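Local coordinates for signal transduction protein TRAP (Staphylococcus aureus, PDB 4AE5) that probably acts in signal transduction as a regulator of staphylococcal virulence, its phosphorylated form leading to agr activation, RNAIII synthesis and toxin expression, at residues Thr6-Tyr11 with Thr34-Glu39; Ala70-Ser75 with Ser156-Tyr161. One frame throughout, in Å; residues are numbered along the deposited sequence.

Contact 1: residues Thr6-Tyr11 with Thr34-Glu39; sequences TSYGTY and TSVIFE. With FMT (formic acid), chain E.
Segments 6-9 and 35-39 of two neighbouring barrel strands, 3-9 and 35-41, run antiparallel at 158°, and their hydrogen bonds weaken toward the turn into helix 11-20. At the hydrogen-bonded pair S7/I37 both bonds are nearly straight: S7 N gives to I37 O at 2.8 Å almost along the C=O axis, and I37 N reaches S7 O at 2.9 Å within the carbonyl plane. At G9/S35 both are weak, G9 N to S35 O being 3.3 Å and S35 N to G9 O bent to 132°. S35 O takes a second donor, T34 OG1 at 2.9 Å, which lies above its carbonyl plane. S35 OG, anti to its backbone N, is satisfied by Q28, and T6 OG1 by Y117. T10 OG1 N-caps the helix through F13 N. On the face carrying T6, Y8, V36 and F38, V36 CG2 meets the edge of the Y8 ring at CD1 (3.8 Å), while CG1 touches T6 CG2. The Y8 hydroxyl donates to O2 of a formic acid, probably from the crystallisation liquor, at 2.8 Å in the ring plane. The chemistry implies a ladder firm at S7 and loose at G9, V36 and F38 sharing a face with the T6 and Y8 hydroxyls.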
loop_
_atom_site.group_PDB
_atom_site.type_symbol
_atom_site.label_atom_id
_atom_site.label_comp_id
_atom_site.label_asym_id
_atom_site.label_seq_id
_atom_site.Cartn_x
_atom_site.Cartn_y
_atom_site.Cartn_z
ATOM N N THR A 6 1.196 -9.459 -1.180
ATOM C CA THR A 6 0.391 -8.952 -2.316
ATOM C C THR A 6 0.612 -9.921 -3.484
ATOM O O THR A 6 1.762 -10.302 -3.736
ATOM C CB THR A 6 0.790 -7.532 -2.713
ATOM O OG1 THR A 6 0.714 -6.693 -1.538
ATOM C CG2 THR A 6 -0.199 -6.990 -3.782
ATOM N N SER A 7 -0.478 -10.348 -4.123
ATOM C CA SER A 7 -0.446 -11.164 -5.350
ATOM C C SER A 7 -1.257 -10.483 -6.461
ATOM O O SER A 7 -2.189 -9.750 -6.179
ATOM C CB SER A 7 -1.028 -12.575 -5.101
ATOM O OG SER A 7 -0.154 -13.391 -4.327
ATOM N N TYR A 8 -0.876 -10.754 -7.706
ATOM C CA TYR A 8 -1.458 -10.182 -8.916
ATOM C C TYR A 8 -1.920 -11.333 -9.811
ATOM O O TYR A 8 -1.314 -12.415 -9.815
ATOM C CB TYR A 8 -0.380 -9.361 -9.665
ATOM C CG TYR A 8 0.229 -8.301 -8.776
ATOM C CD1 TYR A 8 -0.450 -7.125 -8.520
ATOM C CD2 TYR A 8 1.454 -8.516 -8.130
ATOM C CE1 TYR A 8 0.079 -6.147 -7.711
ATOM C CE2 TYR A 8 1.988 -7.530 -7.294
ATOM C CZ TYR A 8 1.305 -6.347 -7.087
ATOM O OH TYR A 8 1.807 -5.351 -6.235
ATOM N N GLY A 9 -2.979 -11.103 -10.564
ATOM C CA GLY A 9 -3.463 -12.093 -11.492
ATOM C C GLY A 9 -4.777 -11.560 -12.070
ATOM O O GLY A 9 -5.117 -10.396 -11.855
ATOM N N THR A 10 -5.511 -12.402 -12.801
ATOM C CA THR A 10 -6.846 -12.000 -13.292
ATOM C C THR A 10 -7.840 -11.966 -12.112
ATOM O O THR A 10 -7.601 -12.593 -11.075
ATOM C CB THR A 10 -7.396 -12.972 -14.374
ATOM O OG1 THR A 10 -7.756 -14.209 -13.771
ATOM C CG2 THR A 10 -6.370 -13.232 -15.502
ATOM N N TYR A 11 -8.970 -11.270 -12.288
ATOM C CA TYR A 11 -10.050 -11.301 -11.260
ATOM C C TYR A 11 -10.373 -12.744 -10.844
ATOM O O TYR A 11 -10.413 -13.074 -9.661
ATOM C CB TYR A 11 -11.334 -10.582 -11.729
ATOM C CG TYR A 11 -12.501 -10.838 -10.802
ATOM C CD1 TYR A 11 -12.629 -10.097 -9.628
ATOM C CD2 TYR A 11 -13.449 -11.834 -11.063
ATOM C CE1 TYR A 11 -13.663 -10.346 -8.739
ATOM C CE2 TYR A 11 -14.501 -12.078 -10.172
ATOM C CZ TYR A 11 -14.612 -11.314 -9.044
ATOM O OH TYR A 11 -15.602 -11.486 -8.112
ATOM N N THR A 34 -4.314 -4.869 -13.796
ATOM C CA THR A 34 -4.351 -6.208 -13.224
ATOM C C THR A 34 -5.355 -6.262 -12.066
ATOM O O THR A 34 -5.671 -5.232 -11.470
ATOM C CB THR A 34 -2.922 -6.550 -12.659
ATOM O OG1 THR A 34 -2.930 -7.868 -12.085
ATOM C CG2 THR A 34 -2.458 -5.547 -11.597
ATOM N N SER A 35 -5.808 -7.441 -11.679
ATOM C CA SER A 35 -6.465 -7.562 -10.363
ATOM C C SER A 35 -5.389 -7.706 -9.255
ATOM O O SER A 35 -4.304 -8.210 -9.526
ATOM C CB SER A 35 -7.408 -8.779 -10.377
ATOM O OG SER A 35 -8.072 -8.849 -9.114
ATOM N N VAL A 36 -5.704 -7.338 -8.012
ATOM C CA VAL A 36 -4.732 -7.359 -6.931
ATOM C C VAL A 36 -5.409 -7.998 -5.679
ATOM O O VAL A 36 -6.578 -7.697 -5.370
ATOM C CB VAL A 36 -4.338 -5.867 -6.591
ATOM C CG1 VAL A 36 -3.414 -5.805 -5.392
ATOM C CG2 VAL A 36 -3.673 -5.199 -7.771
ATOM N N ILE A 37 -4.680 -8.850 -4.943
ATOM C CA ILE A 37 -5.176 -9.321 -3.657
ATOM C C ILE A 37 -4.067 -9.221 -2.552
ATOM O O ILE A 37 -2.855 -9.433 -2.848
ATOM C CB ILE A 37 -5.805 -10.735 -3.796
ATOM C CG1 ILE A 37 -6.726 -11.075 -2.596
ATOM C CG2 ILE A 37 -4.710 -11.792 -3.912
ATOM C CD1 ILE A 37 -7.601 -12.285 -2.865
ATOM N N PHE A 38 -4.474 -8.922 -1.307
ATOM C CA PHE A 38 -3.470 -8.907 -0.174
ATOM C C PHE A 38 -4.064 -9.369 1.162
ATOM O O PHE A 38 -5.304 -9.342 1.334
ATOM C CB PHE A 38 -2.762 -7.539 -0.042
ATOM C CG PHE A 38 -3.682 -6.364 0.262
ATOM C CD1 PHE A 38 -4.066 -6.070 1.581
ATOM C CD2 PHE A 38 -4.152 -5.516 -0.764
ATOM C CE1 PHE A 38 -4.946 -4.989 1.865
ATOM C CE2 PHE A 38 -5.001 -4.439 -0.489
ATOM C CZ PHE A 38 -5.409 -4.165 0.809
ATOM N N GLU A 39 -3.178 -9.783 2.076
ATOM C CA GLU A 39 -3.548 -10.070 3.440
ATOM C C GLU A 39 -2.426 -9.594 4.290
ATOM O O GLU A 39 -1.294 -9.604 3.873
ATOM C CB GLU A 39 -3.827 -11.584 3.713
ATOM C CG GLU A 39 -2.685 -12.514 3.364
ATOM C CD GLU A 39 -2.970 -13.970 3.760
ATOM O OE1 GLU A 39 -3.846 -14.238 4.589
ATOM O OE2 GLU A 39 -2.357 -14.852 3.207
HETATM C C FMT E . -0.338 -2.844 -5.179
HETATM O O1 FMT E . 0.247 -3.241 -4.143
HETATM O O2 FMT E . 0.250 -3.086 -6.372
#

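Contact 2: residues Ala70-Ser75 with Ser156-Tyr161; sequences AIFIPS and SYFERY. With FMT (formic acid), chain E.
Strands 70-73 and 158-161 pair antiparallel, their short axes 4.8 Å apart at 157°, with A70/R160 and F72/F158 as hydrogen-bonded pairs flanking the non-hydrogen-bonded pair I71/E159. The pairing joins ABM strand 67-73 to 158-164 in the closed antiparallel barrel. The straightest bond is F72 N to F158 O (2.8 Å, 180°), directed nearly along the C=O axis; its return bond, F158 N to F72 O, is weak. On the face of A70, F72, F158 and R160, the two phenyl rings lie side by side with near-parallel planes (8°) but slid apart, their centroids 4.8 Å apart, so overlap is slight and the touch is F72 CD1 to F158 CE1 at 3.4 Å. F158 reaches across because its CG takes the crowded position between backbone N and carbonyl carbon. Its CZ lies 3.6 Å above the R160 guanidinium plane, offset toward the rim. A bend at chi3 brings R160 NH1 to formic acid O2 (2.8 Å), while its NE forms a salt bridge with D33. On the reverse face, I71 CG2 packs alongside the Y157 ring, 3.6 Å from CE2, and the Y157 hydroxyl bonds to F139 O. Where the strand pairing runs out, P74 CD rests against Y157 CB. Strand 114-120 flanks 67-73 on its other edge, helix 123-131 touches I71 and takes E159 through Y126 and K130, and helix 80-88 packs on I73.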
loop_
_atom_site.group_PDB
_atom_site.type_symbol
_atom_site.label_atom_id
_atom_site.label_comp_id
_atom_site.label_asym_id
_atom_site.label_seq_id
_atom_site.Cartn_x
_atom_site.Cartn_y
_atom_site.Cartn_z
ATOM N N ALA A 70 -1.535 2.521 -3.927
ATOM C CA ALA A 70 -0.246 1.925 -3.667
ATOM C C ALA A 70 0.833 2.787 -4.331
ATOM O O ALA A 70 0.832 2.991 -5.570
ATOM C CB ALA A 70 -0.169 0.501 -4.193
ATOM N N ILE A 71 1.728 3.313 -3.514
ATOM C CA ILE A 71 2.844 4.137 -4.056
ATOM C C ILE A 71 4.096 3.318 -3.997
ATOM O O ILE A 71 4.454 2.841 -2.939
ATOM C CB ILE A 71 3.076 5.443 -3.255
ATOM C CG1 ILE A 71 1.745 6.177 -3.155
ATOM C CG2 ILE A 71 4.205 6.302 -3.907
ATOM C CD1 ILE A 71 1.769 7.350 -2.163
ATOM N N PHE A 72 4.771 3.172 -5.126
ATOM C CA PHE A 72 6.036 2.435 -5.136
ATOM C C PHE A 72 7.142 3.440 -5.156
ATOM O O PHE A 72 7.111 4.359 -6.003
ATOM C CB PHE A 72 6.121 1.530 -6.390
ATOM C CG PHE A 72 5.172 0.375 -6.322
ATOM C CD1 PHE A 72 3.830 0.589 -6.577
ATOM C CD2 PHE A 72 5.607 -0.907 -6.009
ATOM C CE1 PHE A 72 2.911 -0.458 -6.553
ATOM C CE2 PHE A 72 4.674 -1.983 -5.974
ATOM C CZ PHE A 72 3.337 -1.734 -6.217
ATOM N N ILE A 73 8.074 3.317 -4.228
ATOM C CA ILE A 73 9.116 4.279 -3.973
ATOM C C ILE A 73 10.471 3.589 -4.122
ATOM O O ILE A 73 10.901 2.924 -3.250
ATOM C CB ILE A 73 9.002 4.835 -2.535
ATOM C CG1 ILE A 73 7.637 5.418 -2.287
ATOM C CG2 ILE A 73 10.036 5.871 -2.276
ATOM C CD1 ILE A 73 7.168 5.330 -0.891
ATOM N N PRO A 74 11.100 3.772 -5.257
ATOM C CA PRO A 74 12.374 3.116 -5.539
ATOM C C PRO A 74 13.492 3.719 -4.741
ATOM O O PRO A 74 13.543 4.886 -4.580
ATOM C CB PRO A 74 12.589 3.404 -7.020
ATOM C CG PRO A 74 11.737 4.566 -7.296
ATOM C CD PRO A 74 10.562 4.429 -6.439
ATOM N N SER A 75 14.387 2.918 -4.238
ATOM C CA SER A 75 15.551 3.435 -3.580
ATOM C C SER A 75 16.706 2.418 -3.740
ATOM O O SER A 75 16.582 1.501 -4.480
ATOM C CB SER A 75 15.312 3.468 -2.096
ATOM O OG SER A 75 16.142 4.340 -1.481
ATOM N N SER A 156 11.153 5.118 -11.570
ATOM C CA SER A 156 10.036 4.200 -11.685
ATOM C C SER A 156 9.061 4.374 -10.483
ATOM O O SER A 156 8.123 3.595 -10.309
ATOM C CB SER A 156 10.523 2.771 -11.867
ATOM O OG SER A 156 11.556 2.481 -10.945
ATOM N N TYR A 157 9.278 5.419 -9.675
ATOM C CA TYR A 157 8.195 5.886 -8.823
ATOM C C TYR A 157 6.878 5.848 -9.585
ATOM O O TYR A 157 6.734 6.410 -10.705
ATOM C CB TYR A 157 8.491 7.266 -8.236
ATOM C CG TYR A 157 7.428 7.895 -7.381
ATOM C CD1 TYR A 157 6.277 8.446 -7.943
ATOM C CD2 TYR A 157 7.589 7.966 -5.957
ATOM C CE1 TYR A 157 5.296 9.049 -7.104
ATOM C CE2 TYR A 157 6.651 8.599 -5.141
ATOM C CZ TYR A 157 5.514 9.126 -5.713
ATOM O OH TYR A 157 4.569 9.752 -4.916
ATOM N N PHE A 158 5.886 5.176 -9.005
ATOM C CA PHE A 158 4.547 5.290 -9.582
ATOM C C PHE A 158 3.475 4.870 -8.591
ATOM O O PHE A 158 3.784 4.277 -7.522
ATOM C CB PHE A 158 4.435 4.431 -10.891
ATOM C CG PHE A 158 4.058 2.999 -10.645
ATOM C CD1 PHE A 158 4.994 2.097 -10.165
ATOM C CD2 PHE A 158 2.767 2.540 -10.941
ATOM C CE1 PHE A 158 4.634 0.787 -9.918
ATOM C CE2 PHE A 158 2.412 1.233 -10.719
ATOM C CZ PHE A 158 3.349 0.358 -10.200
ATOM N N GLU A 159 2.236 5.168 -8.969
ATOM C CA GLU A 159 1.014 4.882 -8.203
ATOM C C GLU A 159 0.207 3.797 -8.929
ATOM O O GLU A 159 0.005 3.878 -10.157
ATOM C CB GLU A 159 0.166 6.162 -8.142
ATOM C CG GLU A 159 0.764 7.192 -7.181
ATOM C CD GLU A 159 -0.159 8.370 -6.947
ATOM O OE1 GLU A 159 -1.032 8.594 -7.788
ATOM O OE2 GLU A 159 -0.007 9.092 -5.921
ATOM N N ARG A 160 -0.202 2.770 -8.210
ATOM C CA ARG A 160 -1.236 1.872 -8.721
ATOM C C ARG A 160 -2.524 2.094 -7.982
ATOM O O ARG A 160 -2.633 1.796 -6.748
ATOM C CB ARG A 160 -0.815 0.398 -8.536
ATOM C CG ARG A 160 -1.897 -0.555 -9.122
ATOM C CD ARG A 160 -1.439 -2.018 -9.282
ATOM N NE ARG A 160 -0.519 -2.275 -10.430
ATOM C CZ ARG A 160 0.753 -2.638 -10.262
ATOM N NH1 ARG A 160 1.245 -2.830 -8.999
ATOM N NH2 ARG A 160 1.530 -2.865 -11.319
ATOM N N TYR A 161 -3.553 2.551 -8.683
ATOM C CA TYR A 161 -4.878 2.724 -8.000
ATOM C C TYR A 161 -5.630 1.376 -7.887
ATOM O O TYR A 161 -5.628 0.596 -8.832
ATOM C CB TYR A 161 -5.776 3.700 -8.758
ATOM C CG TYR A 161 -5.430 5.168 -8.662
ATOM C CD1 TYR A 161 -4.295 5.629 -7.985
ATOM C CD2 TYR A 161 -6.272 6.123 -9.286
ATOM C CE1 TYR A 161 -4.019 7.009 -7.883
ATOM C CE2 TYR A 161 -5.990 7.483 -9.235
ATOM C CZ TYR A 161 -4.886 7.929 -8.530
ATOM O OH TYR A 161 -4.635 9.288 -8.477
HETATM C C FMT E . -0.338 -2.844 -5.179
HETATM O O1 FMT E . 0.247 -3.241 -4.143
HETATM O O2 FMT E . 0.250 -3.086 -6.372
#

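How the contacts relate
Both contacts are antiparallel pairings of separate strands in one closed barrel, strand 27-30 standing between 35-41 and 158-164. Their centres are about 16 Å apart, yet side chains touch: Y8 CE1 approaches R160 NH1 to 3.7 Å, and T34 and V36 pack on the same arginine. A shared formic acid joins them, with K115 and Y117 completing its bonds. Both are partly buried, but contact 2 lies nearer the chain centre (about 9 against 13 Å) and buries more surface, 494 against 408 Å², F72 and Y157 contributing most. Both ladders hold four backbone bonds, two weak in contact 1, one in contact 2; contact 1 adds hydroxyls and small aliphatic groups, contact 2 a phenyl pair and an arginine.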